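Glyoxylate reductase (Paecilomyces sp. J18, PDB 3WNV) reduces glyoxylate, probably to glycolate with a nicotinamide cofactor, as a member of the D-isomer specific 2-hydroxyacid dehydrogenase family. Local coordinates at residues G34-F39 with R69-A74; L40-C43 with Q47-D50. All coordinates share one frame; numbering follows the deposited sequence.

Contact 1: residues G34-F39 with R69-A74; sequences GGREKF and RELISA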
loop_
_atom_site.group_PDB
_atom_site.type_symbol
_atom_site.label_atom_id
_atom_site.label_comp_id
_atom_site.label_asym_id
_atom_site.label_seq_id
_atom_site.Cartn_x
_atom_site.Cartn_y
_atom_site.Cartn_z
ATOM N N GLY A 34 -19.994 -11.516 -5.958
ATOM C CA GLY A 34 -21.078 -12.264 -5.359
ATOM C C GLY A 34 -21.223 -12.126 -3.851
ATOM O O GLY A 34 -22.265 -12.463 -3.300
ATOM N N GLY A 35 -20.174 -11.667 -3.179
ATOM C CA GLY A 35 -20.202 -11.558 -1.728
ATOM C C GLY A 35 -19.628 -12.772 -0.993
ATOM O O GLY A 35 -19.686 -13.900 -1.513
ATOM N N ARG A 36 -19.105 -12.524 0.215
ATOM C CA ARG A 36 -18.470 -13.531 1.071
ATOM C C ARG A 36 -19.336 -14.744 1.293
ATOM O O ARG A 36 -18.842 -15.871 1.208
ATOM C CB ARG A 36 -18.082 -12.919 2.428
ATOM C CG ARG A 36 -17.477 -13.882 3.448
ATOM C CD ARG A 36 -16.932 -13.073 4.626
ATOM N NE ARG A 36 -16.048 -13.808 5.547
ATOM C CZ ARG A 36 -14.715 -13.832 5.468
ATOM N NH1 ARG A 36 -14.065 -13.191 4.480
ATOM N NH2 ARG A 36 -14.022 -14.506 6.383
ATOM N N GLU A 37 -20.625 -14.522 1.566
ATOM C CA GLU A 37 -21.553 -15.609 1.884
ATOM C C GLU A 37 -21.606 -16.608 0.733
ATOM O O GLU A 37 -21.525 -17.831 0.932
ATOM C CB GLU A 37 -22.950 -15.034 2.178
ATOM C CG GLU A 37 -24.044 -16.068 2.446
ATOM C CD GLU A 37 -25.427 -15.596 1.984
ATOM O OE1 GLU A 37 -25.819 -15.919 0.834
ATOM O OE2 GLU A 37 -26.117 -14.905 2.770
ATOM N N LYS A 38 -21.732 -16.070 -0.477
ATOM C CA LYS A 38 -21.799 -16.880 -1.683
ATOM C C LYS A 38 -20.443 -17.518 -2.015
ATOM O O LYS A 38 -20.399 -18.654 -2.492
ATOM C CB LYS A 38 -22.264 -16.015 -2.847
ATOM C CG LYS A 38 -22.318 -16.724 -4.185
ATOM C CD LYS A 38 -23.475 -17.677 -4.263
ATOM C CE LYS A 38 -23.728 -18.068 -5.710
ATOM N NZ LYS A 38 -22.439 -18.136 -6.476
ATOM N N PHE A 39 -19.348 -16.796 -1.779
ATOM C CA PHE A 39 -18.029 -17.398 -1.967
ATOM C C PHE A 39 -17.882 -18.600 -1.034
ATOM O O PHE A 39 -17.506 -19.690 -1.470
ATOM C CB PHE A 39 -16.893 -16.388 -1.804
ATOM C CG PHE A 39 -15.534 -16.992 -2.011
ATOM C CD1 PHE A 39 -15.064 -17.232 -3.298
ATOM C CD2 PHE A 39 -14.745 -17.370 -0.928
ATOM C CE1 PHE A 39 -13.832 -17.830 -3.491
ATOM C CE2 PHE A 39 -13.511 -17.979 -1.125
ATOM C CZ PHE A 39 -13.059 -18.198 -2.411
ATOM N N ARG A 69 -8.412 -15.932 8.741
ATOM C CA ARG A 69 -8.367 -17.325 9.186
ATOM C C ARG A 69 -9.654 -18.070 8.839
ATOM O O ARG A 69 -9.612 -19.209 8.402
ATOM C CB ARG A 69 -8.018 -17.386 10.682
ATOM C CG ARG A 69 -8.106 -18.766 11.322
ATOM C CD ARG A 69 -7.453 -18.745 12.733
ATOM N NE ARG A 69 -6.009 -18.560 12.607
ATOM C CZ ARG A 69 -5.153 -19.567 12.440
ATOM N NH1 ARG A 69 -5.604 -20.809 12.378
ATOM N NH2 ARG A 69 -3.845 -19.328 12.309
ATOM N N GLU A 70 -10.801 -17.415 8.991
ATOM C CA GLU A 70 -12.082 -18.070 8.729
ATOM C C GLU A 70 -12.250 -18.489 7.275
ATOM O O GLU A 70 -12.757 -19.573 6.978
ATOM C CB GLU A 70 -13.223 -17.111 9.053
ATOM C CG GLU A 70 -14.589 -17.588 8.575
ATOM C CD GLU A 70 -15.651 -16.486 8.650
ATOM O OE1 GLU A 70 -15.333 -15.377 9.111
ATOM O OE2 GLU A 70 -16.805 -16.726 8.235
ATOM N N LEU A 71 -11.894 -17.590 6.366
ATOM C CA LEU A 71 -12.055 -17.890 4.950
ATOM C C LEU A 71 -11.030 -18.944 4.554
ATOM O O LEU A 71 -11.378 -19.909 3.857
ATOM C CB LEU A 71 -11.947 -16.617 4.098
ATOM C CG LEU A 71 -12.180 -16.870 2.600
ATOM C CD1 LEU A 71 -12.878 -15.656 1.969
ATOM C CD2 LEU A 71 -10.834 -17.120 1.885
ATOM N N ILE A 72 -9.787 -18.799 5.015
ATOM C CA ILE A 72 -8.759 -19.811 4.688
ATOM C C ILE A 72 -9.199 -21.190 5.136
ATOM O O ILE A 72 -8.979 -22.182 4.419
ATOM C CB ILE A 72 -7.340 -19.390 5.201
ATOM C CG1 ILE A 72 -6.838 -18.219 4.355
ATOM C CG2 ILE A 72 -6.297 -20.538 5.168
ATOM C CD1 ILE A 72 -5.670 -17.490 4.945
ATOM N N SER A 73 -9.882 -21.254 6.290
ATOM C CA SER A 73 -10.347 -22.510 6.849
ATOM C C SER A 73 -11.395 -23.180 5.949
ATOM O O SER A 73 -11.459 -24.400 5.883
ATOM C CB SER A 73 -10.926 -22.273 8.250
ATOM O OG SER A 73 -11.282 -23.510 8.850
ATOM N N ALA A 74 -12.188 -22.371 5.245
ATOM C CA ALA A 74 -13.179 -22.857 4.275
ATOM C C ALA A 74 -12.604 -23.243 2.903
ATOM O O ALA A 74 -13.271 -23.938 2.138
ATOM C CB ALA A 74 -14.273 -21.797 4.069
HETATM O O HOH W 1 -18.120 -14.860 7.134
#
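Arg-36 reaches across to Glu-70 and Leu-71 with its guanidinium, and Phe-39, one helical turn further on, touches the same leucine with CD2 and CE2 of its ring. The two helices keep their distance: the nearest CA atoms, Arg-36 CA and Leu-71 CA, are 8.7 Å apart, so long side chains must span the gap. Arg-36 does so fully stretched, with CG turned opposite the backbone N (chi1 177°) and the chain extended through to NE. Its NH2 donates to Glu-70 OE1 at 3.1 Å with an N-H...O angle of 159°, forming a salt bridge. The acceptor lies near the guanidinium plane, but the carboxylate is turned 75° from that plane, and OE1 is met from above its own plane. A water bridges the other side of the pair, accepting from Arg-36 NE at 2.8 Å and donating to Glu-70 OE2. The stronger salt-bridge partner of NH2 is Asp-68 OD1, which also accepts from Leu-71 N, while NH1 gives hydrogen bonds to the carbonyl oxygens of Thr-64 and Pro-66, fixing the rotation of the guanidinium. Replacing Arg-36 by a leucine would probably leave the Glu-70 and Asp-68 carboxylates without their shared cation and the two carbonyls without this donor. On the apolar side, Leu-71 CD1 fits between the two partners, 3.7 Å from Arg-36 NH1 and 3.8 Å from Phe-39 CD2. The Leu-71 and Phe-39 side chains run at about a right angle, and the ring continues inward to Leu-7 and Ile-9 of strand 5-9 and meets Phe-31 edge-to-face. A polar outer layer over an apolar inner one thus joins helix 36-45, which starts after the N-cap residue Gly-35, to helix 69-74, an arrangement characteristic of neighbouring helices packed on a parallel sheet in an alpha/beta domain.

Contact 2: residues L40-C43 with Q47-D50; sequences LENC and QYDD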
loop_
_atom_site.group_PDB
_atom_site.type_symbol
_atom_site.label_atom_id
_atom_site.label_comp_id
_atom_site.label_asym_id
_atom_site.label_seq_id
_atom_site.Cartn_x
_atom_site.Cartn_y
_atom_site.Cartn_z
ATOM N N LEU A 40 -18.229 -18.428 0.238
ATOM C CA LEU A 40 -18.114 -19.543 1.178
ATOM C C LEU A 40 -19.018 -20.705 0.817
ATOM O O LEU A 40 -18.624 -21.855 0.983
ATOM C CB LEU A 40 -18.315 -19.085 2.634
ATOM C CG LEU A 40 -17.365 -18.020 3.173
ATOM C CD1 LEU A 40 -17.851 -17.554 4.520
ATOM C CD2 LEU A 40 -15.941 -18.518 3.296
ATOM N N GLU A 41 -20.216 -20.417 0.300
ATOM C CA GLU A 41 -21.120 -21.463 -0.176
ATOM C C GLU A 41 -20.520 -22.247 -1.340
ATOM O O GLU A 41 -20.654 -23.462 -1.392
ATOM C CB GLU A 41 -22.477 -20.878 -0.583
ATOM C CG GLU A 41 -23.470 -20.755 0.570
ATOM C CD GLU A 41 -24.703 -19.934 0.207
ATOM O OE1 GLU A 41 -24.985 -19.779 -1.006
ATOM O OE2 GLU A 41 -25.379 -19.440 1.141
ATOM N N ASN A 42 -19.855 -21.548 -2.265
ATOM C CA ASN A 42 -19.208 -22.219 -3.389
ATOM C C ASN A 42 -18.134 -23.155 -2.877
ATOM O O ASN A 42 -18.044 -24.290 -3.313
ATOM C CB ASN A 42 -18.559 -21.204 -4.354
ATOM C CG ASN A 42 -19.582 -20.417 -5.170
ATOM O OD1 ASN A 42 -20.783 -20.699 -5.119
ATOM N ND2 ASN A 42 -19.101 -19.432 -5.938
ATOM N N CYS A 43 -17.305 -22.658 -1.964
ATOM C CA CYS A 43 -16.249 -23.494 -1.361
ATOM C C CYS A 43 -16.811 -24.776 -0.745
ATOM O O CYS A 43 -16.287 -25.884 -0.962
ATOM C CB CYS A 43 -15.473 -22.693 -0.300
ATOM S SG CYS A 43 -14.445 -21.366 -0.908
ATOM N N GLN A 47 -17.330 -27.155 -5.668
ATOM C CA GLN A 47 -17.087 -26.742 -7.052
ATOM C C GLN A 47 -15.666 -26.239 -7.264
ATOM O O GLN A 47 -15.186 -26.210 -8.390
ATOM C CB GLN A 47 -18.102 -25.695 -7.515
ATOM C CG GLN A 47 -17.920 -24.337 -6.905
ATOM C CD GLN A 47 -18.990 -23.359 -7.369
ATOM O OE1 GLN A 47 -20.134 -23.433 -6.926
ATOM N NE2 GLN A 47 -18.624 -22.441 -8.260
ATOM N N TYR A 48 -14.993 -25.835 -6.189
ATOM C CA TYR A 48 -13.603 -25.429 -6.284
ATOM C C TYR A 48 -12.650 -26.554 -5.827
ATOM O O TYR A 48 -11.486 -26.298 -5.543
ATOM C CB TYR A 48 -13.363 -24.215 -5.407
ATOM C CG TYR A 48 -14.175 -22.998 -5.768
ATOM C CD1 TYR A 48 -14.560 -22.756 -7.082
ATOM C CD2 TYR A 48 -14.513 -22.066 -4.801
ATOM C CE1 TYR A 48 -15.269 -21.595 -7.420
ATOM C CE2 TYR A 48 -15.211 -20.892 -5.131
ATOM C CZ TYR A 48 -15.599 -20.685 -6.449
ATOM O OH TYR A 48 -16.304 -19.545 -6.806
ATOM N N ASP A 49 -13.136 -27.788 -5.761
ATOM C CA ASP A 49 -12.360 -28.873 -5.151
ATOM C C ASP A 49 -11.102 -29.296 -5.933
ATOM O O ASP A 49 -10.249 -30.018 -5.416
ATOM C CB ASP A 49 -13.269 -30.052 -4.790
ATOM C CG ASP A 49 -13.860 -29.909 -3.382
ATOM O OD1 ASP A 49 -13.768 -28.800 -2.777
ATOM O OD2 ASP A 49 -14.398 -30.907 -2.875
ATOM N N ASP A 50 -10.978 -28.840 -7.177
ATOM C CA ASP A 50 -9.762 -29.074 -7.956
ATOM C C ASP A 50 -8.879 -27.835 -8.085
ATOM O O ASP A 50 -7.889 -27.839 -8.819
ATOM C CB ASP A 50 -10.136 -29.562 -9.361
ATOM C CG ASP A 50 -10.719 -31.002 -9.351
ATOM O OD1 ASP A 50 -10.063 -31.960 -8.835
ATOM O OD2 ASP A 50 -11.864 -31.165 -9.836
HETATM O O HOH W 2 -14.830 -26.430 -3.287
#
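The backbone turns back on itself between Asn-42 and Tyr-48, bringing the irregular residues 47-50 alongside the last turns of helix 36-45, with CA atoms 5.9 Å apart for Cys-43 and Tyr-48. Asn-42 does most of the side-chain work. Its CB sits 3.5 Å from Tyr-48 CE2, and its amide, carried with CG opposite the carbonyl carbon (chi1 -72°), stands nearly perpendicular to the tyrosine ring at 85° between planes. From there ND2 donates to Tyr-48 OH at 2.9 Å; the N-H...O angle of 148° marks a somewhat bent bond, and the hydroxyl lies tilted from the amide plane. The Gln-47 amide stacks on that of Asn-42, their planes nearly parallel, while Gln-47 CG rests on one face of the Tyr-48 ring, offset toward its rim. Cys-43 meets the same ring differently: SG approaches in plane at the edge, 4.0 Å from Tyr-48 CD2, a sulfur-aromatic contact. A water joins the two segments, taking in two backbone atoms and the Asp-49 carboxylate: it donates to Cys-43 O at 2.8 Å and to Asp-49 OD1 at 2.6 Å, and accepts from Tyr-48 N. It therefore gives a helical carbonyl near the helix end an indirect link to the loop. Ser-45 OG, within the turn, bonds to Asn-42 O. The contact closes the link from helix 36-45 into strand 51-57: Asn-42 and Tyr-48 both touch Phe-31 of strand 27-31, Tyr-48 and Asp-49 lean on Pro-76 after helix 69-74, and Asp-50 bonds through its backbone to Ala-5 of strand 5-9.

Both contacts use helix 36-45, contact 1 its first turn and contact 2 its later turns, with centres 10 Å apart. Along the chain, contact 2 is nested inside the loop closed by contact 1: residues 47-50 lead into strand 51-57, and the chain then returns through helix 69-74. The contacts touch directly, Phe-39 CE1 lying 3.7 Å from Tyr-48 CE2 and Ala-74 O lying 3.5 Å from Cys-43 CB. Together they fix helix 36-45 to helix 69-74 and to the loop of residues 47-50, within the part of the protein built on the five-stranded parallel sheet, separate from the seven-stranded sheet of the probable Rossmann-type cofactor-binding domain.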